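PDB 7L15: T cell receptor gamma chain from Monodelphis domestica, which forms one chain of a marsupial gamma mu T cell receptor, pairing with the mu chain, and probably takes part in antigen recognition at the T cell surface. Local coordinates for residues S134-I137 and G143-I146. Sequence-based numbering, arbitrary orientation.
Sequences SEEI and GTYI
The carboxylate of E136 reaches from the short helix 134-140 to T144 on strand 142-152 and takes hold of the threonine twice, once at the backbone and once at the side chain. T144 N donates to E136 OE1 over 2.8 Å, meeting it on the syn side but 33° out of the carboxylate plane. The second oxygen, OE2, accepts from T144 OG1 at 2.5 Å, shorter than a usual hydrogen bond, so that its exact length should be read with caution at 2.25 Å resolution. An almost fully stretched side chain makes this reach possible: CG lies anti to the backbone N (chi1 -176°) and the chain stays extended beyond it. On the strand, T144 OG1 sits beside its own N-H, offering both donors to one carboxylate, and the two side chains cross at about a right angle. G143 CA adds a close contact, 3.6 Å from E136 OE1. Buried and held at both oxygens, the carboxylate would seem to have little scope to rotate. OE2 also forms a salt bridge with R154 of the mu chain, which should help to keep the glutamate ionised, while T144 OG1 is hydrogen-bonded to T191 on the adjoining strand 183-193.

Between the two segments the apolar contact is slight. I137 merely skirts the glycine, its CG1 standing 4.5 Å from G143 CA; it is partly exposed and packs on E194 and L197. The pairing thus ties the helix that follows strand 126-130 to the start of strand 142-152, at the interface with the mu chain, in an arrangement consistent with the A-B connection of an immunoglobulin C1-set constant domain.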
loop_
_atom_site.group_PDB
_atom_site.type_symbol
_atom_site.label_atom_id
_atom_site.label_comp_id
_atom_site.label_asym_id
_atom_site.label_seq_id
_atom_site.Cartn_x
_atom_site.Cartn_y
_atom_site.Cartn_z
ATOM N N SER B 134 -20.242 -24.224 3.940
ATOM C CA SER B 134 -21.693 -24.278 3.797
ATOM C C SER B 134 -22.367 -23.465 4.887
ATOM O O SER B 134 -23.288 -22.681 4.622
ATOM C CB SER B 134 -22.177 -25.733 3.856
ATOM O OG SER B 134 -21.583 -26.528 2.844
ATOM N N GLU B 135 -21.901 -23.632 6.126
ATOM C CA GLU B 135 -22.477 -22.890 7.241
ATOM C C GLU B 135 -22.409 -21.380 7.010
ATOM O O GLU B 135 -23.376 -20.658 7.292
ATOM C CB GLU B 135 -21.766 -23.280 8.539
ATOM C CG GLU B 135 -22.577 -22.969 9.779
ATOM C CD GLU B 135 -23.968 -23.597 9.736
ATOM O OE1 GLU B 135 -24.095 -24.743 9.262
ATOM O OE2 GLU B 135 -24.936 -22.938 10.174
ATOM N N GLU B 136 -21.280 -20.882 6.488
ATOM C CA GLU B 136 -21.191 -19.457 6.193
ATOM C C GLU B 136 -22.243 -19.056 5.161
ATOM O O GLU B 136 -22.936 -18.045 5.321
ATOM C CB GLU B 136 -19.782 -19.067 5.703
ATOM C CG GLU B 136 -19.699 -17.543 5.486
ATOM C CD GLU B 136 -18.441 -17.043 4.779
ATOM O OE1 GLU B 136 -17.634 -17.867 4.328
ATOM O OE2 GLU B 136 -18.269 -15.799 4.681
ATOM N N ILE B 137 -22.370 -19.838 4.090
ATOM C CA ILE B 137 -23.354 -19.518 3.056
ATOM C C ILE B 137 -24.763 -19.592 3.622
ATOM O O ILE B 137 -25.621 -18.766 3.303
ATOM C CB ILE B 137 -23.193 -20.459 1.850
ATOM C CG1 ILE B 137 -21.865 -20.187 1.142
ATOM C CG2 ILE B 137 -24.329 -20.266 0.908
ATOM C CD1 ILE B 137 -21.201 -21.453 0.644
ATOM N N GLY B 143 -19.942 -15.925 0.857
ATOM C CA GLY B 143 -18.877 -16.868 1.124
ATOM C C GLY B 143 -17.527 -16.199 1.097
ATOM O O GLY B 143 -17.297 -15.298 0.291
ATOM N N THR B 144 -16.625 -16.627 1.970
ATOM C CA THR B 144 -15.325 -15.986 2.129
ATOM C C THR B 144 -14.212 -16.936 1.699
ATOM O O THR B 144 -14.083 -18.042 2.236
ATOM C CB THR B 144 -15.107 -15.534 3.573
ATOM O OG1 THR B 144 -16.185 -14.673 3.970
ATOM C CG2 THR B 144 -13.792 -14.768 3.704
ATOM N N TYR B 145 -13.441 -16.511 0.708
ATOM C CA TYR B 145 -12.203 -17.167 0.332
ATOM C C TYR B 145 -11.085 -16.572 1.158
ATOM O O TYR B 145 -11.030 -15.364 1.371
ATOM C CB TYR B 145 -11.886 -16.966 -1.151
ATOM C CG TYR B 145 -12.963 -17.411 -2.085
ATOM C CD1 TYR B 145 -14.029 -16.574 -2.396
ATOM C CD2 TYR B 145 -12.923 -18.670 -2.660
ATOM C CE1 TYR B 145 -15.029 -16.991 -3.257
ATOM C CE2 TYR B 145 -13.907 -19.089 -3.516
ATOM C CZ TYR B 145 -14.958 -18.250 -3.816
ATOM O OH TYR B 145 -15.936 -18.694 -4.678
ATOM N N ILE B 146 -10.190 -17.421 1.622
ATOM C CA ILE B 146 -9.104 -16.985 2.476
ATOM C C ILE B 146 -7.814 -17.526 1.887
ATOM O O ILE B 146 -7.709 -18.727 1.625
ATOM C CB ILE B 146 -9.293 -17.490 3.919
ATOM C CG1 ILE B 146 -10.607 -16.964 4.505
ATOM C CG2 ILE B 146 -8.085 -17.117 4.775
ATOM C CD1 ILE B 146 -11.053 -17.722 5.777
#